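Local coordinates for protein xyloglucan-specific endo-beta-1,4-glucanase BoGH9A (Bacteroides ovatus, PDB 6DHT) that cleaves the beta-1,4-glucan backbone of xyloglucan internally, releasing xyloglucan oligosaccharides at the cell surface of a gut bacterium, at residues Tyr304-Asn318 / Ile328-Phe342. Numbering follows the deposited sequence.
Sequences YAWAEKHPEAYYNQN and IATGEYGDTHADDEF. With CA (calcium ion), chain C; EDO (1,2-ethanediol), chain E; IMD (imidazole), chain B.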
ATOM      1  N   TYR A 304     -12.440   4.005  20.681  1.00 19.00           N
ATOM      2  CA  TYR A 304     -11.456   3.409  21.554  1.00 18.57           C
ATOM      3  C   TYR A 304     -12.126   2.938  22.857  1.00 20.31           C
ATOM      4  O   TYR A 304     -11.845   1.841  23.344  1.00 22.44           O
ATOM      5  CB  TYR A 304     -10.339   4.428  21.828  1.00 19.45           C
ATOM      6  CG  TYR A 304      -9.179   3.859  22.592  1.00 22.69           C
ATOM      7  CD1 TYR A 304      -9.154   3.898  23.978  1.00 22.66           C
ATOM      8  CD2 TYR A 304      -8.093   3.298  21.932  1.00 22.93           C
ATOM      9  CE1 TYR A 304      -8.107   3.373  24.682  1.00 28.29           C
ATOM     10  CE2 TYR A 304      -7.033   2.769  22.631  1.00 23.38           C
ATOM     11  CZ  TYR A 304      -7.044   2.816  24.010  1.00 31.18           C
ATOM     12  OH  TYR A 304      -5.995   2.291  24.717  1.00 39.55           O
ATOM     13  N   ALA A 305     -13.012   3.772  23.383  1.00 24.33           N
ATOM     14  CA  ALA A 305     -13.785   3.409  24.569  1.00 22.81           C
ATOM     15  C   ALA A 305     -14.532   2.089  24.353  1.00 28.28           C
ATOM     16  O   ALA A 305     -14.487   1.196  25.204  1.00 28.64           O
ATOM     17  CB  ALA A 305     -14.741   4.517  24.919  1.00 26.52           C
ATOM     18  N   TRP A 306     -15.198   1.950  23.209  1.00 23.50           N
ATOM     19  CA  TRP A 306     -15.899   0.708  22.911  1.00 23.71           C
ATOM     20  C   TRP A 306     -14.933  -0.461  22.920  1.00 24.89           C
ATOM     21  O   TRP A 306     -15.215  -1.502  23.494  1.00 27.34           O
ATOM     22  CB  TRP A 306     -16.632   0.794  21.567  1.00 24.20           C
ATOM     23  CG  TRP A 306     -17.508  -0.401  21.258  1.00 24.59           C
ATOM     24  CD1 TRP A 306     -18.867  -0.494  21.430  1.00 28.55           C
ATOM     25  CD2 TRP A 306     -17.089  -1.662  20.727  1.00 22.91           C
ATOM     26  NE1 TRP A 306     -19.305  -1.726  21.030  1.00 27.09           N
ATOM     27  CE2 TRP A 306     -18.238  -2.467  20.599  1.00 25.46           C
ATOM     28  CE3 TRP A 306     -15.854  -2.190  20.352  1.00 25.82           C
ATOM     29  CZ2 TRP A 306     -18.182  -3.769  20.112  1.00 27.98           C
ATOM     30  CZ3 TRP A 306     -15.799  -3.465  19.873  1.00 26.49           C
ATOM     31  CH2 TRP A 306     -16.957  -4.251  19.751  1.00 29.24           C
ATOM     32  N   ALA A 307     -13.772  -0.303  22.279  1.00 21.95           N
ATOM     33  CA  ALA A 307     -12.801  -1.371  22.237  1.00 20.41           C
ATOM     34  C   ALA A 307     -12.286  -1.786  23.626  1.00 22.49           C
ATOM     35  O   ALA A 307     -12.005  -2.965  23.863  1.00 25.15           O
ATOM     36  CB  ALA A 307     -11.628  -0.961  21.342  1.00 24.32           C
ATOM     37  N   GLU A 308     -12.106  -0.813  24.508  1.00 28.81           N
ATOM     38  CA  GLU A 308     -11.707  -1.102  25.884  1.00 33.02           C
ATOM     39  C   GLU A 308     -12.732  -2.001  26.577  1.00 28.80           C
ATOM     40  O   GLU A 308     -12.368  -2.902  27.327  1.00 32.41           O
ATOM     41  CB  GLU A 308     -11.568   0.186  26.687  1.00 32.22           C
ATOM     42  CG  GLU A 308     -10.286   0.941  26.462  1.00 37.76           C
ATOM     43  CD  GLU A 308     -10.214   2.177  27.341  1.00 38.20           C
ATOM     44  OE1 GLU A 308     -11.083   3.058  27.184  1.00 39.52           O
ATOM     45  OE2 GLU A 308      -9.307   2.255  28.193  1.00 45.83           O
ATOM     46  N   LYS A 309     -14.005  -1.739  26.322  1.00 30.59           N
ATOM     47  CA  LYS A 309     -15.081  -2.536  26.923  1.00 32.88           C
ATOM     48  C   LYS A 309     -15.171  -3.923  26.293  1.00 33.32           C
ATOM     49  O   LYS A 309     -15.605  -4.875  26.939  1.00 34.30           O
ATOM     50  CB  LYS A 309     -16.426  -1.816  26.799  1.00 31.53           C
ATOM     51  CG  LYS A 309     -16.497  -0.499  27.560  1.00 40.05           C
ATOM     52  CD  LYS A 309     -17.924   0.005  27.690  1.00 41.96           C
ATOM     53  CE  LYS A 309     -17.991   1.537  27.637  1.00 51.64           C
ATOM     54  NZ  LYS A 309     -18.028   2.075  26.227  1.00 49.41           N
ATOM     55  N   HIS A 310     -14.754  -4.042  25.033  1.00 30.73           N
ATOM     56  CA  HIS A 310     -14.866  -5.301  24.298  1.00 29.67           C
ATOM     57  C   HIS A 310     -13.552  -5.726  23.638  1.00 27.86           C
ATOM     58  O   HIS A 310     -13.485  -5.915  22.416  1.00 28.91           O
ATOM     59  CB  HIS A 310     -15.939  -5.180  23.216  1.00 35.30           C
ATOM     60  CG  HIS A 310     -17.264  -4.719  23.729  1.00 32.97           C
ATOM     61  ND1 HIS A 310     -17.608  -3.389  23.821  1.00 32.89           N
ATOM     62  CD2 HIS A 310     -18.336  -5.417  24.167  1.00 33.73           C
ATOM     63  CE1 HIS A 310     -18.833  -3.285  24.304  1.00 39.40           C
ATOM     64  NE2 HIS A 310     -19.297  -4.501  24.522  1.00 39.74           N
ATOM     65  N   PRO A 311     -12.514  -5.939  24.452  1.00 30.13           N
ATOM     66  CA  PRO A 311     -11.146  -6.142  23.963  1.00 31.53           C
ATOM     67  C   PRO A 311     -10.890  -7.438  23.202  1.00 32.21           C
ATOM     68  O   PRO A 311      -9.852  -7.550  22.538  1.00 32.27           O
ATOM     69  CB  PRO A 311     -10.320  -6.107  25.252  1.00 34.59           C
ATOM     70  CG  PRO A 311     -11.277  -6.563  26.314  1.00 33.37           C
ATOM     71  CD  PRO A 311     -12.594  -5.991  25.924  1.00 32.32           C
ATOM     72  N   GLU A 312     -11.799  -8.405  23.294  1.00 32.17           N
ATOM     73  CA  GLU A 312     -11.596  -9.701  22.645  1.00 35.16           C
ATOM     74  C   GLU A 312     -12.693 -10.002  21.626  1.00 30.81           C
ATOM     75  O   GLU A 312     -12.852 -11.141  21.195  1.00 32.57           O
ATOM     76  CB  GLU A 312     -11.482 -10.814  23.695  1.00 40.89           C
ATOM     77  CG  GLU A 312     -10.324 -10.598  24.673  1.00 44.48           C
ATOM     78  CD  GLU A 312      -9.830 -11.876  25.334  1.00 52.93           C
ATOM     79  OE1 GLU A 312     -10.511 -12.916  25.236  1.00 54.23           O
ATOM     80  OE2 GLU A 312      -8.749 -11.838  25.958  1.00 57.32           O
ATOM     81  N   ALA A 313     -13.435  -8.960  21.253  1.00 29.86           N
ATOM     82  CA  ALA A 313     -14.492  -9.039  20.251  1.00 28.04           C
ATOM     83  C   ALA A 313     -13.938  -9.149  18.830  1.00 29.21           C
ATOM     84  O   ALA A 313     -14.132  -8.249  18.001  1.00 26.78           O
ATOM     85  CB  ALA A 313     -15.380  -7.825  20.365  1.00 29.24           C
ATOM     86  N   TYR A 314     -13.284 -10.267  18.555  1.00 23.95           N
ATOM     87  CA  TYR A 314     -12.722 -10.543  17.238  1.00 25.81           C
ATOM     88  C   TYR A 314     -13.802 -10.844  16.211  1.00 35.23           C
ATOM     89  O   TYR A 314     -14.923 -11.244  16.562  1.00 31.69           O
ATOM     90  CB  TYR A 314     -11.767 -11.723  17.325  1.00 26.40           C
ATOM     91  CG  TYR A 314     -10.791 -11.604  18.469  1.00 32.85           C
ATOM     92  CD1 TYR A 314     -10.108 -10.416  18.705  1.00 26.88           C
ATOM     93  CD2 TYR A 314     -10.569 -12.672  19.326  1.00 33.36           C
ATOM     94  CE1 TYR A 314      -9.221 -10.305  19.756  1.00 30.19           C
ATOM     95  CE2 TYR A 314      -9.686 -12.571  20.375  1.00 33.21           C
ATOM     96  CZ  TYR A 314      -9.012 -11.391  20.589  1.00 34.55           C
ATOM     97  OH  TYR A 314      -8.133 -11.299  21.641  1.00 34.40           O
ATOM     98  N   TYR A 315     -13.455 -10.667  14.939  1.00 26.71           N
ATOM     99  CA  TYR A 315     -14.360 -10.987  13.857  1.00 30.79           C
ATOM    100  C   TYR A 315     -14.036 -12.376  13.381  1.00 24.95           C
ATOM    101  O   TYR A 315     -13.029 -12.593  12.709  1.00 25.04           O
ATOM    102  CB  TYR A 315     -14.236 -10.021  12.672  1.00 30.27           C
ATOM    103  CG  TYR A 315     -15.285 -10.309  11.614  1.00 23.50           C
ATOM    104  CD1 TYR A 315     -16.583  -9.858  11.782  1.00 24.45           C
ATOM    105  CD2 TYR A 315     -14.981 -11.022  10.466  1.00 23.52           C
ATOM    106  CE1 TYR A 315     -17.559 -10.116  10.837  1.00 22.08           C
ATOM    107  CE2 TYR A 315     -15.950 -11.289   9.516  1.00 22.87           C
ATOM    108  CZ  TYR A 315     -17.241 -10.835   9.712  1.00 22.01           C
ATOM    109  OH  TYR A 315     -18.226 -11.086   8.785  1.00 25.38           O
ATOM    110  N   ASN A 316     -14.891 -13.326  13.749  1.00 34.23           N
ATOM    111  CA  ASN A 316     -14.793 -14.692  13.250  1.00 35.77           C
ATOM    112  C   ASN A 316     -16.010 -14.989  12.392  1.00 34.81           C
ATOM    113  O   ASN A 316     -17.134 -15.068  12.901  1.00 32.52           O
ATOM    114  CB  ASN A 316     -14.709 -15.692  14.406  1.00 36.76           C
ATOM    115  CG  ASN A 316     -14.351 -17.080  13.939  1.00 32.65           C
ATOM    116  OD1 ASN A 316     -14.988 -17.622  13.044  1.00 32.91           O
ATOM    117  ND2 ASN A 316     -13.300 -17.650  14.515  1.00 39.83           N
ATOM    118  N   GLN A 317     -15.789 -15.153  11.093  1.00 32.50           N
ATOM    119  CA  GLN A 317     -16.904 -15.242  10.160  1.00 31.74           C
ATOM    120  C   GLN A 317     -17.600 -16.593  10.269  1.00 32.84           C
ATOM    121  O   GLN A 317     -18.823 -16.674  10.187  1.00 31.60           O
ATOM    122  CB  GLN A 317     -16.435 -15.026   8.724  1.00 28.18           C
ATOM    123  CG  GLN A 317     -17.576 -14.729   7.778  1.00 28.95           C
ATOM    124  CD  GLN A 317     -17.143 -13.839   6.634  1.00 23.51           C
ATOM    125  OE1 GLN A 317     -17.328 -12.624   6.679  1.00 26.48           O
ATOM    126  NE2 GLN A 317     -16.585 -14.438   5.608  1.00 24.92           N
ATOM    127  N   ASN A 318     -16.812 -17.645  10.421  1.00 33.17           N
ATOM    128  CA  ASN A 318     -17.372 -18.981  10.612  1.00 35.35           C
ATOM    129  C   ASN A 318     -18.318 -19.034  11.814  1.00 42.14           C
ATOM    130  O   ASN A 318     -19.422 -19.578  11.716  1.00 36.45           O
ATOM    131  CB  ASN A 318     -16.254 -20.013  10.746  1.00 37.64           C
ATOM    132  CG  ASN A 318     -15.740 -20.502   9.392  1.00 55.48           C
ATOM    133  OD1 ASN A 318     -16.162 -20.012   8.339  1.00 58.38           O
ATOM    134  ND2 ASN A 318     -14.827 -21.473   9.416  1.00 59.05           N
ATOM    135  N   ILE A 328     -22.381 -14.797   5.594  1.00 29.63           N
ATOM    136  CA  ILE A 328     -21.496 -13.845   4.929  1.00 27.97           C
ATOM    137  C   ILE A 328     -20.246 -14.584   4.490  1.00 20.26           C
ATOM    138  O   ILE A 328     -19.637 -15.280   5.296  1.00 25.74           O
ATOM    139  CB  ILE A 328     -21.097 -12.729   5.907  1.00 28.38           C
ATOM    140  CG1 ILE A 328     -22.335 -12.069   6.522  1.00 24.11           C
ATOM    141  CG2 ILE A 328     -20.192 -11.705   5.206  1.00 23.43           C
ATOM    142  CD1 ILE A 328     -23.229 -11.354   5.541  1.00 24.73           C
ATOM    143  N   ALA A 329     -19.845 -14.457   3.219  1.00 22.11           N
ATOM    144  CA  ALA A 329     -18.715 -15.221   2.692  1.00 19.95           C
ATOM    145  C   ALA A 329     -17.646 -14.387   1.985  1.00 18.61           C
ATOM    146  O   ALA A 329     -16.815 -14.920   1.258  1.00 21.37           O
ATOM    147  CB  ALA A 329     -19.229 -16.292   1.733  1.00 26.29           C
ATOM    148  N   THR A 330     -17.681 -13.084   2.234  1.00 20.69           N
ATOM    149  CA  THR A 330     -16.726 -12.154   1.631  1.00 21.02           C
ATOM    150  C   THR A 330     -15.519 -12.016   2.565  1.00 21.63           C
ATOM    151  O   THR A 330     -15.413 -12.747   3.525  1.00 20.69           O
ATOM    152  CB  THR A 330     -17.384 -10.815   1.404  1.00 17.78           C
ATOM    153  OG1 THR A 330     -17.856 -10.328   2.650  1.00 19.73           O
ATOM    154  CG2 THR A 330     -18.563 -10.954   0.442  1.00 20.39           C
ATOM    155  N   GLY A 331     -14.606 -11.072   2.299  1.00 19.13           N
ATOM    156  CA  GLY A 331     -13.321 -11.063   2.990  1.00 24.49           C
ATOM    157  C   GLY A 331     -13.427 -11.006   4.509  1.00 17.87           C
ATOM    158  O   GLY A 331     -14.150 -10.184   5.049  1.00 18.73           O
ATOM    159  N   GLU A 332     -12.694 -11.878   5.200  1.00 19.15           N
ATOM    160  CA  GLU A 332     -12.841 -11.963   6.642  1.00 21.44           C
ATOM    161  C   GLU A 332     -12.106 -10.844   7.371  1.00 18.54           C
ATOM    162  O   GLU A 332     -12.681 -10.208   8.250  1.00 19.32           O
ATOM    163  CB  GLU A 332     -12.373 -13.303   7.188  1.00 23.91           C
ATOM    164  CG  GLU A 332     -12.690 -13.446   8.664  1.00 27.85           C
ATOM    165  CD  GLU A 332     -12.331 -14.808   9.224  1.00 41.01           C
ATOM    166  OE1 GLU A 332     -11.287 -15.363   8.804  1.00 33.31           O
ATOM    167  OE2 GLU A 332     -13.096 -15.309  10.090  1.00 32.73           O
ATOM    168  N   TYR A 333     -10.841 -10.618   7.013  1.00 21.70           N
ATOM    169  CA  TYR A 333      -9.964  -9.708   7.788  1.00 21.13           C
ATOM    170  C   TYR A 333     -10.090 -10.024   9.265  1.00 18.33           C
ATOM    171  O   TYR A 333     -10.436  -9.153  10.066  1.00 21.53           O
ATOM    172  CB  TYR A 333     -10.268  -8.223   7.524  1.00 19.97           C
ATOM    173  CG  TYR A 333      -9.882  -7.800   6.116  1.00 18.00           C
ATOM    174  CD1 TYR A 333      -8.549  -7.628   5.764  1.00 18.84           C
ATOM    175  CD2 TYR A 333     -10.838  -7.589   5.143  1.00 17.57           C
ATOM    176  CE1 TYR A 333      -8.177  -7.261   4.470  1.00 15.33           C
ATOM    177  CE2 TYR A 333     -10.482  -7.232   3.840  1.00 16.47           C
ATOM    178  CZ  TYR A 333      -9.131  -7.052   3.529  1.00 14.41           C
ATOM    179  OH  TYR A 333      -8.734  -6.707   2.267  1.00 15.86           O
ATOM    180  N   GLY A 334      -9.827 -11.288   9.591  1.00 22.67           N
ATOM    181  CA  GLY A 334      -9.935 -11.775  10.953  1.00 24.20           C
ATOM    182  C   GLY A 334      -8.604 -11.680  11.671  1.00 24.09           C
ATOM    183  O   GLY A 334      -7.547 -11.677  11.035  1.00 24.61           O
ATOM    184  N   ASP A 335      -8.664 -11.614  12.997  1.00 22.58           N
ATOM    185  CA  ASP A 335      -7.479 -11.390  13.806  1.00 22.28           C
ATOM    186  C   ASP A 335      -7.848 -11.638  15.259  1.00 22.09           C
ATOM    187  O   ASP A 335      -8.842 -11.100  15.739  1.00 25.87           O
ATOM    188  CB  ASP A 335      -7.039  -9.925  13.616  1.00 25.35           C
ATOM    189  CG  ASP A 335      -5.641  -9.624  14.152  1.00 23.19           C
ATOM    190  OD1 ASP A 335      -4.904 -10.525  14.605  1.00 23.29           O
ATOM    191  OD2 ASP A 335      -5.263  -8.432  14.058  1.00 21.16           O
ATOM    192  N   THR A 336      -7.054 -12.448  15.953  1.00 24.16           N
ATOM    193  CA  THR A 336      -7.260 -12.663  17.392  1.00 25.82           C
ATOM    194  C   THR A 336      -6.180 -12.001  18.243  1.00 31.54           C
ATOM    195  O   THR A 336      -6.092 -12.243  19.449  1.00 28.69           O
ATOM    196  CB  THR A 336      -7.312 -14.166  17.741  1.00 26.64           C
ATOM    197  OG1 THR A 336      -6.109 -14.809  17.309  1.00 28.40           O
ATOM    198  CG2 THR A 336      -8.500 -14.817  17.079  1.00 28.42           C
ATOM    199  N   HIS A 337      -5.376 -11.150  17.610  1.00 26.21           N
ATOM    200  CA  HIS A 337      -4.292 -10.438  18.287  1.00 23.83           C
ATOM    201  C   HIS A 337      -4.479  -8.943  18.071  1.00 22.88           C
ATOM    202  O   HIS A 337      -4.074  -8.399  17.044  1.00 24.79           O
ATOM    203  CB  HIS A 337      -2.928 -10.891  17.768  1.00 27.49           C
ATOM    204  CG  HIS A 337      -2.614 -12.328  18.048  1.00 34.68           C
ATOM    205  ND1 HIS A 337      -2.942 -13.345  17.178  1.00 40.96           N
ATOM    206  CD2 HIS A 337      -1.995 -12.917  19.099  1.00 44.23           C
ATOM    207  CE1 HIS A 337      -2.539 -14.500  17.681  1.00 41.97           C
ATOM    208  NE2 HIS A 337      -1.963 -14.268  18.846  1.00 45.74           N
ATOM    209  N   ALA A 338      -5.084  -8.288  19.052  1.00 23.55           N
ATOM    210  CA  ALA A 338      -5.425  -6.874  18.954  1.00 21.94           C
ATOM    211  C   ALA A 338      -4.425  -5.938  19.658  1.00 20.99           C
ATOM    212  O   ALA A 338      -4.631  -4.719  19.699  1.00 22.02           O
ATOM    213  CB  ALA A 338      -6.826  -6.647  19.494  1.00 24.20           C
ATOM    214  N   ASP A 339      -3.351  -6.486  20.217  1.00 21.03           N
ATOM    215  CA  ASP A 339      -2.403  -5.636  20.954  1.00 22.51           C
ATOM    216  C   ASP A 339      -1.839  -4.533  20.065  1.00 19.54           C
ATOM    217  O   ASP A 339      -1.687  -3.384  20.507  1.00 20.00           O
ATOM    218  CB  ASP A 339      -1.229  -6.449  21.518  1.00 24.38           C
ATOM    219  CG  ASP A 339      -1.591  -7.226  22.784  1.00 33.55           C
ATOM    220  OD1 ASP A 339      -2.707  -7.046  23.314  1.00 31.76           O
ATOM    221  OD2 ASP A 339      -0.735  -8.005  23.257  1.00 34.37           O
ATOM    222  N   ASP A 340      -1.529  -4.886  18.818  1.00 20.21           N
ATOM    223  CA  ASP A 340      -0.910  -3.917  17.903  1.00 17.85           C
ATOM    224  C   ASP A 340      -1.863  -2.797  17.506  1.00 18.16           C
ATOM    225  O   ASP A 340      -1.452  -1.640  17.359  1.00 17.41           O
ATOM    226  CB  ASP A 340      -0.337  -4.606  16.660  1.00 17.63           C
ATOM    227  CG  ASP A 340      -1.322  -5.557  15.990  1.00 21.17           C
ATOM    228  OD1 ASP A 340      -1.620  -6.630  16.565  1.00 21.57           O
ATOM    229  OD2 ASP A 340      -1.784  -5.263  14.863  1.00 20.13           O
ATOM    230  N   GLU A 341      -3.148  -3.116  17.366  1.00 17.91           N
ATOM    231  CA  GLU A 341      -4.155  -2.111  17.069  1.00 17.58           C
ATOM    232  C   GLU A 341      -4.363  -1.213  18.310  1.00 17.89           C
ATOM    233  O   GLU A 341      -4.545  -0.009  18.186  1.00 17.42           O
ATOM    234  CB  GLU A 341      -5.471  -2.769  16.608  1.00 18.55           C
ATOM    235  CG  GLU A 341      -5.427  -3.405  15.195  1.00 17.03           C
ATOM    236  CD  GLU A 341      -4.806  -4.790  15.149  1.00 19.13           C
ATOM    237  OE1 GLU A 341      -4.450  -5.347  16.212  1.00 20.28           O
ATOM    238  OE2 GLU A 341      -4.659  -5.343  14.031  1.00 19.04           O
ATOM    239  N   PHE A 342      -4.354  -1.806  19.505  1.00 19.00           N
ATOM    240  CA  PHE A 342      -4.400  -1.002  20.724  1.00 18.06           C
ATOM    241  C   PHE A 342      -3.182  -0.062  20.776  1.00 15.89           C
ATOM    242  O   PHE A 342      -3.316   1.125  21.070  1.00 17.54           O
ATOM    243  CB  PHE A 342      -4.454  -1.901  21.976  1.00 20.08           C
ATOM    244  CG  PHE A 342      -5.857  -2.285  22.404  1.00 19.78           C
ATOM    245  CD1 PHE A 342      -6.714  -1.332  22.907  1.00 22.63           C
ATOM    246  CD2 PHE A 342      -6.290  -3.584  22.295  1.00 21.32           C
ATOM    247  CE1 PHE A 342      -7.990  -1.665  23.310  1.00 23.94           C
ATOM    248  CE2 PHE A 342      -7.577  -3.932  22.705  1.00 21.03           C
ATOM    249  CZ  PHE A 342      -8.421  -2.955  23.207  1.00 22.22           C
TER
HETATM  250 CA    CA C 602      -3.389  -7.267  15.003  1.00 19.51          CA
HETATM  251  C1  EDO E 604      -8.865 -10.573   3.071  1.00 25.47           C
HETATM  252  O1  EDO E 604      -9.515 -11.512   2.212  1.00 29.87           O
HETATM  253  C2  EDO E 604      -8.163 -11.320   4.201  1.00 30.63           C
HETATM  254  O2  EDO E 604      -9.133 -11.915   5.079  1.00 26.53           O
HETATM  255  N1  IMD B 601      -7.431  -8.538  -1.802  1.00 13.87           N
HETATM  256  C2  IMD B 601      -8.112  -8.103  -0.718  1.00 14.89           C
HETATM  257  N3  IMD B 601      -7.209  -7.844   0.259  1.00 19.10           N
HETATM  258  C4  IMD B 601      -5.973  -8.134  -0.206  1.00 18.33           C
HETATM  259  C5  IMD B 601      -6.115  -8.574  -1.513  1.00 17.47           C
HETATM  260  O   HOH W   1      -5.995  -9.729  21.392  1.00 29.56           O
HETATM  261  O   HOH W   2     -10.801  -9.568  14.616  1.00 28.35           O
HETATM  262  O   HOH W   3     -10.857 -13.718  14.020  1.00 33.99           O
HETATM  263  O   HOH W   4     -13.794 -17.922  10.011  1.00 37.49           O
HETATM  264  O   HOH W   5      -2.305  -9.473  14.814  1.00 26.14           O
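Tyr314 and Thr336 meet in the connection between helix 292-309 and helix 339-353 of the glycoside hydrolase family 9 domain, which includes the short helix 317-321 and runs out to the catalytic face and back. The phenol ring lies across the backbone of Thr336 in a CH-pi contact, with Thr336 CA 3.6 Å from the ring centroid and almost on the ring normal; Glu312 O sits over the opposite face. Ala338 CB touches the ring edge, and a water links Tyr314 OH to Ala338 N. Two further waters tie the backbone of Tyr315 to that of Asp335, one of them weakly.

Farther out, Glu332 reaches across with an extended chain, CG anti to the backbone N (chi1 -173°). Its OE2 accepts from Gln317 N at 2.9 Å through the anti lone pair, in a practically straight bond. Glu332 CG lies at the edge of the Tyr315 ring, 3.8 Å from CD2. The Gln317 amide is gripped at both ends: NE2 donates to Thr330 O at 2.9 Å, nearly in the amide plane, while OE1 accepts from Tyr315 OH on a lone pair and from Lys239. This fixes the amide's rotation beside Thr330, whose hydroxyl is hydrogen-bonded to Thr241 and whose side chain lies about 5 Å from that of Asp171, the predicted nucleophile.

Where helices 292-309 and 339-353 meet, the Phe342 ring turns its edge to Ala307 O, 3.6 Å from CZ; Tyr304 crosses the ring obliquely, and Pro311 CB packs 4.2 Å from Phe342 CZ. Asp335 OD2, His337 O and the bidentate carboxylates of Asp340 and Glu341 bind calcium together with Gly376 and a water. The return segment thus carries a calcium site, in a connection between helices of the (alpha/alpha)6 barrel, the catalytic fold of family 9.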